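Local coordinates for 4-hydroxyphenylpyruvate dioxygenase (Pseudomonas putida, PDB 5HMQ), which catalyses the metal-dependent dehydration of 3-dehydroshikimate to protocatechuate, through a TIM-barrel domain fused to a hydroxyphenylpyruvate dioxygenase-like domain, at residues 440-445 and 525-530; 585-590 and 604-609; 63-68 and 81-86; 85-90 and 129-134. One frame throughout, in Å; residues are numbered along the deposited sequence.

Interaction 1 (440-445 and 525-530); sequences LRRIDH and AFDCDD. With MG (magnesium ion), chain L.
Two antiparallel strands of the C-terminal dioxygenase-like sheet, 440-445 and 525-528, pack closely through A525 on H445 and through L440 and I443 on F526, whereas the exposed R441 and D529 side chains meet loosely. At the metal end D444 N donates to A525 O (2.8 Å) and A525 N returns a bond to H445 O, met nearly along the C=O axis. The A525 methyl sits over one face of the H445 imidazole, its CB 3.4 Å from the ring centroid, a CH-pi contact offset toward the rim. H445, its CG held between the backbone N and the carbonyl carbon (chi1 61°), turns NE2 to the magnesium at 2.2 Å; H523, E601 and three waters complete the site. On the face bearing L440, I443 and F526, I443 CG1 comes to the edge of the F526 ring, while L440 CD1 lies 3.8 Å from F526 CD2.

Between the ends the strands are bridged partly by a side chain. D527 OD1 accepts from R442 N at 3.0 Å, D527 N donates to R442 O, and one water joins D527 OD2, D444 OD1 and R442 NH1; R442 NH2 turns to T494 O. On the solvent side the side chains hold more loosely, although R441 N still donates to D527 O: R441 NH1 and D529 OD2 stand 3.2 Å apart, the oxygen well out of the guanidinium plane, so charge alone joins them.

H445 ND1 donates to the anti lone pair of D444 OD2 at 2.6 Å, nearly in the ring plane. This carboxylate, which also pairs with R605, fixes the imidazole's rotation and probably makes NE2 a stronger electron donor to the metal.

Interaction 2 (585-590 and 604-609); sequences ELFHVY and QRKAGY
This is a beta-hairpin contact in the C-terminal dioxygenase-like domain: strand 585-590 runs antiparallel to the end of strand 599-606, next to the magnesium site. E585 and K606 exchange two backbone bonds, and F587 and Q604 two more, the shortest being Q604 N to F587 O at 2.7 Å. Between them L586 faces R605 as a non-hydrogen-bonded pair.

Beyond K606 the chain folds back through a type I' turn, bringing Y609 against L586. With its CG anti to the backbone N (chi1 -176°), Y609 lays a ring face against L586, whose CB stands 3.5 Å from the ring centroid in a CH-pi contact. L586 CD2 also reaches Y609 CE1 at 3.5 Å, and lies over the centre of the H588 ring. H588 ND1 in turn bonds the metal ligand E601, making it a second-shell residue.

On the other face of the sheet, E585 and K606 run side by side, but their ion pair is long, OE1 to NZ 3.8 Å; E585 OE2 bonds Y577.

K606 O accepts from both E585 N and Y609 N, so one carbonyl ties strand to turn. R605 NE donates almost straight to Y609 O at 3.0 Å, in the guanidinium plane, while its NH1 pairs with D444. The bond to Y609 O helps to place an arginine whose charge probably favours the ionised form of D444, itself the partner of metal-bound H445.

Interaction 3 (63-68 and 81-86); sequences QPFRDF and DRAERK
The guanidinium of R82 lies flat on the ring of F65, the planes only 7° apart and the centres 4.2 Å from each other. The two side chains reach tip to tip, and NH1 of R82 stands over the middle of the ring while CZ lies off-centre, a cation-pi stack. The same guanidinium uses both terminal nitrogens end-on against one acceptor: R82 NH1 and NH2 bond R66 O at 3.1 Å and 3.0 Å, with the oxygen close to the guanidinium plane. A weak third bond runs from NH2 to D67 O.

Around this pair, the A83 methyl and K86 CG close on the F65 ring, K86 CG at its edge 3.6 Å from F65 CD2. F65 points there because its CG is anti to the backbone N (chi1 -168°). Further out, N79 OD1 also accepts from R82 NH2, and Y350 of the second subunit makes a cation-pi contact with R82.

In the TIM barrel this couples strand 58-66 to the antiparallel helix 76-93 of a beta-alpha-beta unit. The buried arginine charge is met by carbonyl oxygens, the N79 side chain and aromatic rings, one from the second subunit, which probably stabilise it; its grip ties R66 O, and weakly D67 O, to the helix.

Interaction 4 (85-90 and 129-134); sequences RKFDLM and RGLRIG
F87 presents its ring to L131 and its CB to the guanidinium of R129, overlapping both from helix 76-93 of the TIM barrel. Its partners belong to the turn and strand that follow helix 112-128, so the contact joins one outer helix of the barrel to the start of strand 132-136. That preceding helix ends in a Schellman motif at G130, whose positive phi turns the chain so that R129 and L131, on either side of it in sequence, both direct their CB atoms at F87's helix.

L131 CD1 meets F87 CD1 at 3.5 Å, approaching the ring obliquely, while I133 CD1 lies at the ring edge, 4.1 Å from F87 CE1. The selenomethionine M90 adds its CE, 4.2 Å from L131 CD1, and its SE lies at the F87 edge, in plane.

R129, its chain bent at chi3 (58°), lays one guanidinium face over F87 CB, with NH1 3.4 Å from that carbon. The F87 ring stands steeply to the guanidinium, planes 78° apart, so the contact is with CB and is not a stack. The charge has further acceptors in E84, a salt-bridge partner of NH1, and Q91, which bonds NH2. With D88 it forms a salt bridge of two hydrogen bonds, end-on to a single oxygen: R129 NH1 comes to D88 OD1 from above the carboxylate plane at 2.8 Å, and NH2 takes the anti lone pair of the same OD1 at 2.5 Å.

How the interactions relate
The four contacts form two pairs, one in each domain. Interactions 1 and 2 have centres 10 Å apart and share a sheet in which strands 520-528 and 599-606 are neighbours; the D444 OD2 to R605 NH1 salt bridge, 2.6 Å, joins them beside the magnesium held by H445. Interactions 3 and 4, centres 9 Å apart, share R85 and K86 on helix 76-93 and are linked by E84 OE1 to R129 NH1 at 2.9 Å. Of these two, interaction 3 comes nearer the catalytic metal, the R66 side chain being about 9 Å from it, against about 14 Å for I133 of interaction 4. Between interactions 1 and 3 the centres stand about 62 Å apart.

Interaction 1 (440-445 and 525-530)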
# COMPACT_ATOMS: atom_id res chain seq x y z
N LEU C 440 -34.28 -12.95 -14.35
CA LEU C 440 -32.88 -12.57 -14.53
C LEU C 440 -32.22 -13.63 -15.39
O LEU C 440 -32.43 -14.83 -15.19
CB LEU C 440 -32.16 -12.44 -13.20
CG LEU C 440 -32.88 -11.63 -12.13
CD1 LEU C 440 -32.08 -11.58 -10.84
CD2 LEU C 440 -33.15 -10.23 -12.65
N ARG C 441 -31.44 -13.20 -16.37
CA ARG C 441 -30.97 -14.16 -17.35
C ARG C 441 -29.47 -14.38 -17.34
O ARG C 441 -29.03 -15.52 -17.47
CB ARG C 441 -31.47 -13.76 -18.73
CG ARG C 441 -33.01 -13.71 -18.71
CD ARG C 441 -33.58 -14.01 -20.06
NE ARG C 441 -32.69 -13.60 -21.11
CZ ARG C 441 -33.13 -13.38 -22.36
NH1 ARG C 441 -34.42 -13.59 -22.70
NH2 ARG C 441 -32.26 -12.99 -23.31
N ARG C 442 -28.67 -13.33 -17.22
CA ARG C 442 -27.23 -13.55 -17.17
C ARG C 442 -26.56 -12.48 -16.32
O ARG C 442 -27.12 -11.42 -16.06
CB ARG C 442 -26.60 -13.56 -18.56
CG ARG C 442 -26.52 -12.20 -19.23
CD ARG C 442 -26.00 -12.33 -20.66
NE ARG C 442 -24.61 -12.81 -20.70
CZ ARG C 442 -23.54 -12.03 -20.60
NH1 ARG C 442 -23.68 -10.72 -20.46
NH2 ARG C 442 -22.33 -12.56 -20.65
N ILE C 443 -25.35 -12.80 -15.87
CA ILE C 443 -24.49 -11.81 -15.23
C ILE C 443 -23.98 -10.85 -16.29
O ILE C 443 -23.26 -11.26 -17.21
CB ILE C 443 -23.35 -12.49 -14.47
CG1 ILE C 443 -23.91 -13.33 -13.32
CG2 ILE C 443 -22.35 -11.45 -13.97
CD1 ILE C 443 -22.90 -14.28 -12.70
N ASP C 444 -24.34 -9.58 -16.17
CA ASP C 444 -23.92 -8.59 -17.14
C ASP C 444 -22.55 -8.01 -16.81
O ASP C 444 -21.70 -7.88 -17.69
CB ASP C 444 -24.95 -7.46 -17.23
CG ASP C 444 -24.51 -6.35 -18.15
OD1 ASP C 444 -24.76 -6.44 -19.37
OD2 ASP C 444 -23.92 -5.37 -17.65
N HIS C 445 -22.32 -7.66 -15.54
CA HIS C 445 -21.01 -7.19 -15.12
C HIS C 445 -20.88 -7.39 -13.62
O HIS C 445 -21.86 -7.57 -12.90
CB HIS C 445 -20.78 -5.72 -15.50
CG HIS C 445 -21.75 -4.76 -14.86
ND1 HIS C 445 -22.87 -4.30 -15.51
CD2 HIS C 445 -21.74 -4.17 -13.65
CE1 HIS C 445 -23.52 -3.47 -14.72
NE2 HIS C 445 -22.86 -3.37 -13.58
N ALA C 525 -24.27 -7.55 -11.14
CA ALA C 525 -25.37 -7.00 -11.93
C ALA C 525 -25.96 -8.08 -12.83
O ALA C 525 -25.23 -8.71 -13.61
CB ALA C 525 -24.89 -5.82 -12.77
N PHE C 526 -27.27 -8.27 -12.73
CA PHE C 526 -28.01 -9.18 -13.58
C PHE C 526 -28.90 -8.39 -14.53
O PHE C 526 -29.43 -7.33 -14.15
CB PHE C 526 -28.86 -10.15 -12.75
CG PHE C 526 -28.14 -10.76 -11.59
CD1 PHE C 526 -27.15 -11.71 -11.79
CD2 PHE C 526 -28.46 -10.40 -10.29
CE1 PHE C 526 -26.49 -12.27 -10.72
CE2 PHE C 526 -27.80 -10.96 -9.21
CZ PHE C 526 -26.81 -11.90 -9.43
N ASP C 527 -29.07 -8.88 -15.74
CA ASP C 527 -29.94 -8.23 -16.71
C ASP C 527 -31.27 -8.96 -16.81
O ASP C 527 -31.42 -10.10 -16.36
CB ASP C 527 -29.26 -8.13 -18.09
CG ASP C 527 -29.12 -9.48 -18.79
OD1 ASP C 527 -29.25 -10.53 -18.13
OD2 ASP C 527 -28.86 -9.48 -20.01
N CYS C 528 -32.25 -8.28 -17.41
CA CYS C 528 -33.58 -8.84 -17.57
C CYS C 528 -34.23 -8.17 -18.77
O CYS C 528 -33.72 -7.20 -19.33
CB CYS C 528 -34.44 -8.64 -16.32
SG CYS C 528 -34.82 -6.91 -15.95
N ASP C 529 -35.38 -8.71 -19.18
CA ASP C 529 -36.11 -8.14 -20.31
C ASP C 529 -37.00 -6.98 -19.88
O ASP C 529 -37.13 -5.99 -20.62
CB ASP C 529 -36.95 -9.22 -20.99
CG ASP C 529 -36.10 -10.28 -21.66
OD1 ASP C 529 -34.98 -9.95 -22.11
OD2 ASP C 529 -36.55 -11.45 -21.72
N ASP C 530 -37.59 -7.05 -18.69
CA ASP C 530 -38.60 -6.10 -18.25
C ASP C 530 -38.22 -5.63 -16.85
O ASP C 530 -38.38 -6.37 -15.88
CB ASP C 530 -39.99 -6.73 -18.25
CG ASP C 530 -41.11 -5.73 -17.99
OD1 ASP C 530 -40.86 -4.67 -17.36
OD2 ASP C 530 -42.26 -6.01 -18.39
MG MG L . -23.14 -1.69 -12.21
O HOH W 1 -25.92 -8.88 -20.42
O HOH W 2 -21.04 -0.77 -12.80
O HOH W 3 -24.14 -0.67 -13.71
O HOH W 4 -23.33 0.03 -11.08

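Interaction 2 (585-590 and 604-609)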
# COMPACT_ATOMS: atom_id res chain seq x y z
N GLU C 585 -31.00 3.26 -23.95
CA GLU C 585 -31.48 3.60 -22.62
C GLU C 585 -31.13 2.50 -21.63
O GLU C 585 -31.05 1.32 -21.99
CB GLU C 585 -32.99 3.84 -22.60
CG GLU C 585 -33.43 5.08 -23.35
CD GLU C 585 -34.93 5.26 -23.33
OE1 GLU C 585 -35.65 4.37 -23.84
OE2 GLU C 585 -35.40 6.28 -22.79
N LEU C 586 -30.95 2.90 -20.37
CA LEU C 586 -30.67 1.97 -19.29
C LEU C 586 -31.71 2.15 -18.19
O LEU C 586 -31.99 3.28 -17.77
CB LEU C 586 -29.27 2.19 -18.72
CG LEU C 586 -28.87 1.28 -17.55
CD1 LEU C 586 -28.75 -0.17 -18.02
CD2 LEU C 586 -27.58 1.74 -16.90
N PHE C 587 -32.26 1.04 -17.72
CA PHE C 587 -33.14 1.00 -16.56
C PHE C 587 -32.53 0.03 -15.57
O PHE C 587 -32.36 -1.16 -15.87
CB PHE C 587 -34.55 0.56 -16.95
CG PHE C 587 -35.14 1.32 -18.10
CD1 PHE C 587 -35.71 2.57 -17.90
CD2 PHE C 587 -35.13 0.80 -19.38
CE1 PHE C 587 -36.26 3.28 -18.95
CE2 PHE C 587 -35.67 1.50 -20.44
CZ PHE C 587 -36.24 2.74 -20.22
N HIS C 588 -32.19 0.52 -14.38
CA HIS C 588 -31.52 -0.32 -13.40
C HIS C 588 -31.91 0.10 -12.00
O HIS C 588 -32.28 1.25 -11.75
CB HIS C 588 -29.99 -0.26 -13.58
CG HIS C 588 -29.40 1.11 -13.46
ND1 HIS C 588 -28.20 1.34 -12.83
CD2 HIS C 588 -29.84 2.32 -13.89
CE1 HIS C 588 -27.92 2.64 -12.87
NE2 HIS C 588 -28.90 3.25 -13.51
N VAL C 589 -31.85 -0.87 -11.08
CA VAL C 589 -32.13 -0.67 -9.67
C VAL C 589 -31.04 -1.36 -8.85
O VAL C 589 -30.36 -2.27 -9.33
CB VAL C 589 -33.52 -1.19 -9.25
CG1 VAL C 589 -34.62 -0.42 -9.95
CG2 VAL C 589 -33.63 -2.68 -9.53
N TYR C 590 -30.88 -0.91 -7.61
CA TYR C 590 -29.89 -1.47 -6.70
C TYR C 590 -30.55 -1.97 -5.43
O TYR C 590 -31.56 -1.41 -4.97
CB TYR C 590 -28.82 -0.43 -6.35
CG TYR C 590 -28.01 0.07 -7.52
CD1 TYR C 590 -26.98 -0.69 -8.05
CD2 TYR C 590 -28.28 1.31 -8.10
CE1 TYR C 590 -26.23 -0.23 -9.12
CE2 TYR C 590 -27.54 1.77 -9.17
CZ TYR C 590 -26.51 0.99 -9.67
OH TYR C 590 -25.77 1.44 -10.74
N GLN C 604 -31.84 -3.35 -17.28
CA GLN C 604 -32.42 -3.61 -18.60
C GLN C 604 -31.74 -2.70 -19.60
O GLN C 604 -31.78 -1.47 -19.46
CB GLN C 604 -33.94 -3.37 -18.60
CG GLN C 604 -34.60 -3.69 -19.93
CD GLN C 604 -36.02 -3.16 -20.01
OE1 GLN C 604 -36.70 -3.03 -18.99
NE2 GLN C 604 -36.48 -2.86 -21.22
N ARG C 605 -31.10 -3.29 -20.61
CA ARG C 605 -30.44 -2.54 -21.66
C ARG C 605 -31.38 -2.42 -22.86
O ARG C 605 -31.93 -3.43 -23.31
CB ARG C 605 -29.13 -3.21 -22.07
CG ARG C 605 -28.22 -3.46 -20.89
CD ARG C 605 -26.86 -3.96 -21.32
NE ARG C 605 -25.89 -2.88 -21.29
CZ ARG C 605 -24.97 -2.73 -20.35
NH1 ARG C 605 -24.88 -3.60 -19.36
NH2 ARG C 605 -24.12 -1.71 -20.40
N LYS C 606 -31.55 -1.21 -23.37
CA LYS C 606 -32.46 -0.97 -24.47
C LYS C 606 -31.77 -0.22 -25.61
O LYS C 606 -31.02 0.72 -25.37
CB LYS C 606 -33.70 -0.20 -24.00
CG LYS C 606 -34.65 0.23 -25.10
CD LYS C 606 -35.91 0.87 -24.53
CE LYS C 606 -36.87 1.26 -25.64
NZ LYS C 606 -38.12 1.84 -25.09
N ALA C 607 -32.06 -0.67 -26.83
CA ALA C 607 -31.51 -0.11 -28.07
C ALA C 607 -30.01 0.15 -27.98
O ALA C 607 -29.51 1.23 -28.30
CB ALA C 607 -32.26 1.17 -28.45
N GLY C 608 -29.28 -0.88 -27.55
CA GLY C 608 -27.83 -0.84 -27.63
C GLY C 608 -27.11 -0.02 -26.59
O GLY C 608 -25.93 0.30 -26.79
N TYR C 609 -27.77 0.35 -25.49
CA TYR C 609 -27.06 1.03 -24.41
C TYR C 609 -25.92 0.14 -23.91
O TYR C 609 -26.11 -1.05 -23.65
CB TYR C 609 -28.02 1.36 -23.26
CG TYR C 609 -27.37 2.15 -22.15
CD1 TYR C 609 -26.71 1.50 -21.10
CD2 TYR C 609 -27.40 3.54 -22.14
CE1 TYR C 609 -26.11 2.21 -20.08
CE2 TYR C 609 -26.79 4.26 -21.12
CZ TYR C 609 -26.16 3.59 -20.09
OH TYR C 609 -25.56 4.29 -19.07

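Interaction 3 (63-68 and 81-86)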
# COMPACT_ATOMS: atom_id res chain seq x y z
N GLN C 63 22.83 5.47 -14.23
CA GLN C 63 22.06 6.69 -14.45
C GLN C 63 21.65 7.33 -13.13
O GLN C 63 21.58 6.65 -12.11
CB GLN C 63 20.83 6.39 -15.31
CG GLN C 63 19.82 5.45 -14.65
CD GLN C 63 18.44 6.06 -14.53
OE1 GLN C 63 18.29 7.24 -14.23
NE2 GLN C 63 17.41 5.25 -14.78
N PRO C 64 21.40 8.65 -13.14
CA PRO C 64 21.51 9.56 -14.28
C PRO C 64 22.71 10.51 -14.19
O PRO C 64 23.33 10.62 -13.14
CB PRO C 64 20.21 10.35 -14.21
CG PRO C 64 19.98 10.49 -12.72
CD PRO C 64 20.63 9.28 -12.05
N PHE C 65 23.02 11.17 -15.30
CA PHE C 65 24.03 12.22 -15.36
C PHE C 65 23.37 13.48 -15.90
O PHE C 65 23.00 13.54 -17.08
CB PHE C 65 25.21 11.79 -16.24
CG PHE C 65 26.41 12.68 -16.12
CD1 PHE C 65 26.49 13.86 -16.85
CD2 PHE C 65 27.45 12.36 -15.26
CE1 PHE C 65 27.60 14.68 -16.75
CE2 PHE C 65 28.56 13.19 -15.15
CZ PHE C 65 28.63 14.35 -15.89
N ARG C 66 23.21 14.48 -15.04
CA ARG C 66 22.35 15.62 -15.32
C ARG C 66 23.18 16.82 -15.78
O ARG C 66 24.35 16.96 -15.43
CB ARG C 66 21.55 16.01 -14.08
CG ARG C 66 20.70 14.89 -13.51
CD ARG C 66 20.05 15.29 -12.20
NE ARG C 66 19.33 14.18 -11.58
CZ ARG C 66 18.08 13.84 -11.85
NH1 ARG C 66 17.38 14.53 -12.74
NH2 ARG C 66 17.52 12.81 -11.23
N ASP C 67 22.53 17.68 -16.57
CA ASP C 67 23.03 19.00 -16.94
C ASP C 67 24.50 19.02 -17.33
O ASP C 67 25.34 19.52 -16.58
CB ASP C 67 22.80 19.98 -15.78
CG ASP C 67 21.38 19.93 -15.26
OD1 ASP C 67 20.45 19.75 -16.07
OD2 ASP C 67 21.20 20.07 -14.03
N PHE C 68 24.83 18.50 -18.52
CA PHE C 68 26.18 18.58 -19.05
C PHE C 68 26.26 19.56 -20.21
O PHE C 68 26.93 20.59 -20.11
CB PHE C 68 26.70 17.20 -19.47
CG PHE C 68 28.07 17.25 -20.08
CD1 PHE C 68 29.20 17.25 -19.27
CD2 PHE C 68 28.24 17.31 -21.45
CE1 PHE C 68 30.47 17.30 -19.83
CE2 PHE C 68 29.50 17.37 -22.01
CZ PHE C 68 30.62 17.36 -21.20
N ASP C 81 35.31 16.72 -15.11
CA ASP C 81 35.80 16.05 -13.91
C ASP C 81 34.71 15.20 -13.27
O ASP C 81 34.97 14.09 -12.80
CB ASP C 81 36.32 17.09 -12.92
CG ASP C 81 37.57 17.79 -13.40
OD1 ASP C 81 37.81 17.81 -14.63
OD2 ASP C 81 38.27 18.38 -12.56
N ARG C 82 33.48 15.71 -13.26
CA ARG C 82 32.36 14.92 -12.76
C ARG C 82 32.10 13.71 -13.64
O ARG C 82 31.82 12.61 -13.14
CB ARG C 82 31.12 15.81 -12.65
CG ARG C 82 29.84 15.11 -12.23
CD ARG C 82 28.77 16.12 -11.81
NE ARG C 82 28.43 17.05 -12.89
CZ ARG C 82 27.35 16.94 -13.65
NH1 ARG C 82 26.50 15.94 -13.48
NH2 ARG C 82 27.12 17.85 -14.60
N ALA C 83 32.20 13.88 -14.97
CA ALA C 83 32.03 12.75 -15.87
C ALA C 83 33.10 11.68 -15.63
O ALA C 83 32.79 10.48 -15.63
CB ALA C 83 32.07 13.23 -17.32
N GLU C 84 34.35 12.10 -15.41
CA GLU C 84 35.42 11.13 -15.19
C GLU C 84 35.20 10.35 -13.90
O GLU C 84 35.51 9.16 -13.83
CB GLU C 84 36.77 11.83 -15.17
CG GLU C 84 37.21 12.41 -16.51
CD GLU C 84 37.56 11.33 -17.52
OE1 GLU C 84 38.04 10.26 -17.11
OE2 GLU C 84 37.35 11.56 -18.74
N ARG C 85 34.67 11.01 -12.86
CA ARG C 85 34.35 10.30 -11.62
C ARG C 85 33.26 9.27 -11.85
O ARG C 85 33.30 8.17 -11.28
CB ARG C 85 33.93 11.29 -10.53
CG ARG C 85 35.07 12.19 -10.05
CD ARG C 85 34.72 12.89 -8.74
NE ARG C 85 33.50 13.69 -8.85
CZ ARG C 85 33.46 14.95 -9.25
NH1 ARG C 85 34.59 15.58 -9.58
NH2 ARG C 85 32.31 15.60 -9.31
N LYS C 86 32.26 9.59 -12.68
CA LYS C 86 31.24 8.61 -13.00
C LYS C 86 31.82 7.46 -13.82
O LYS C 86 31.47 6.30 -13.60
CB LYS C 86 30.08 9.27 -13.75
CG LYS C 86 29.43 10.42 -12.98
CD LYS C 86 29.21 10.07 -11.52
CE LYS C 86 28.91 11.32 -10.69
NZ LYS C 86 28.86 11.03 -9.23

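Interaction 4 (85-90 and 129-134)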
# COMPACT_ATOMS: atom_id res chain seq x y z
N ARG C 85 34.67 11.01 -12.86
CA ARG C 85 34.35 10.30 -11.62
C ARG C 85 33.26 9.27 -11.85
O ARG C 85 33.30 8.17 -11.28
CB ARG C 85 33.93 11.29 -10.53
CG ARG C 85 35.07 12.19 -10.05
CD ARG C 85 34.72 12.89 -8.74
NE ARG C 85 33.50 13.69 -8.85
CZ ARG C 85 33.46 14.95 -9.25
NH1 ARG C 85 34.59 15.58 -9.58
NH2 ARG C 85 32.31 15.60 -9.31
N LYS C 86 32.26 9.59 -12.68
CA LYS C 86 31.24 8.61 -13.00
C LYS C 86 31.82 7.46 -13.82
O LYS C 86 31.47 6.30 -13.60
CB LYS C 86 30.08 9.27 -13.75
CG LYS C 86 29.43 10.42 -12.98
CD LYS C 86 29.21 10.07 -11.52
CE LYS C 86 28.91 11.32 -10.69
NZ LYS C 86 28.86 11.03 -9.23
N PHE C 87 32.73 7.77 -14.76
CA PHE C 87 33.44 6.72 -15.48
C PHE C 87 34.17 5.79 -14.53
O PHE C 87 34.10 4.56 -14.66
CB PHE C 87 34.42 7.35 -16.48
CG PHE C 87 33.76 8.12 -17.59
CD1 PHE C 87 32.45 7.86 -17.95
CD2 PHE C 87 34.45 9.11 -18.26
CE1 PHE C 87 31.84 8.56 -18.97
CE2 PHE C 87 33.85 9.82 -19.28
CZ PHE C 87 32.54 9.55 -19.64
N ASP C 88 34.89 6.36 -13.54
CA ASP C 88 35.54 5.53 -12.53
C ASP C 88 34.53 4.63 -11.83
O ASP C 88 34.80 3.44 -11.59
CB ASP C 88 36.26 6.40 -11.50
CG ASP C 88 37.42 7.17 -12.09
OD1 ASP C 88 37.97 6.74 -13.13
OD2 ASP C 88 37.80 8.21 -11.51
N LEU C 89 33.36 5.17 -11.50
CA LEU C 89 32.35 4.40 -10.79
C LEU C 89 31.82 3.26 -11.65
O LEU C 89 31.62 2.14 -11.15
CB LEU C 89 31.22 5.33 -10.35
CG LEU C 89 30.10 4.79 -9.47
CD1 LEU C 89 30.69 4.29 -8.17
CD2 LEU C 89 29.09 5.90 -9.20
N MSE C 90 31.62 3.51 -12.94
CA MSE C 90 31.08 2.51 -13.85
C MSE C 90 32.01 1.33 -14.04
O MSE C 90 31.57 0.18 -14.13
CB MSE C 90 30.78 3.15 -15.21
CG MSE C 90 29.68 4.19 -15.15
SE MSE C 90 29.77 5.42 -16.65
CE MSE C 90 29.43 4.15 -18.09
N ARG C 129 37.92 5.91 -22.66
CA ARG C 129 37.95 4.97 -21.56
C ARG C 129 37.21 3.67 -21.86
O ARG C 129 37.10 2.82 -20.97
CB ARG C 129 37.41 5.63 -20.29
CG ARG C 129 38.30 6.77 -19.83
CD ARG C 129 37.92 7.28 -18.47
NE ARG C 129 37.97 6.24 -17.45
CZ ARG C 129 37.85 6.47 -16.15
NH1 ARG C 129 37.69 7.71 -15.71
NH2 ARG C 129 37.90 5.46 -15.29
N GLY C 130 36.69 3.51 -23.07
CA GLY C 130 35.96 2.31 -23.42
C GLY C 130 34.53 2.29 -22.94
O GLY C 130 34.00 1.21 -22.66
N LEU C 131 33.90 3.45 -22.83
CA LEU C 131 32.55 3.59 -22.31
C LEU C 131 31.67 4.29 -23.35
O LEU C 131 32.15 4.78 -24.38
CB LEU C 131 32.54 4.35 -20.98
CG LEU C 131 33.51 3.76 -19.94
CD1 LEU C 131 33.59 4.64 -18.70
CD2 LEU C 131 33.12 2.34 -19.56
N ARG C 132 30.37 4.33 -23.07
CA ARG C 132 29.38 4.83 -24.00
C ARG C 132 28.47 5.85 -23.32
O ARG C 132 28.15 5.73 -22.13
CB ARG C 132 28.57 3.65 -24.55
CG ARG C 132 29.41 2.68 -25.37
CD ARG C 132 28.76 1.31 -25.50
NE ARG C 132 27.41 1.33 -26.03
CZ ARG C 132 26.42 0.56 -25.57
NH1 ARG C 132 26.65 -0.26 -24.56
NH2 ARG C 132 25.22 0.62 -26.11
N ILE C 133 28.04 6.85 -24.09
CA ILE C 133 27.12 7.87 -23.63
C ILE C 133 25.78 7.65 -24.31
O ILE C 133 25.70 7.57 -25.54
CB ILE C 133 27.64 9.29 -23.92
CG1 ILE C 133 29.00 9.53 -23.27
CG2 ILE C 133 26.65 10.34 -23.43
CD1 ILE C 133 28.98 9.51 -21.77
N GLY C 134 24.72 7.55 -23.51
CA GLY C 134 23.37 7.52 -24.03
C GLY C 134 22.62 8.79 -23.68
O GLY C 134 22.42 9.09 -22.50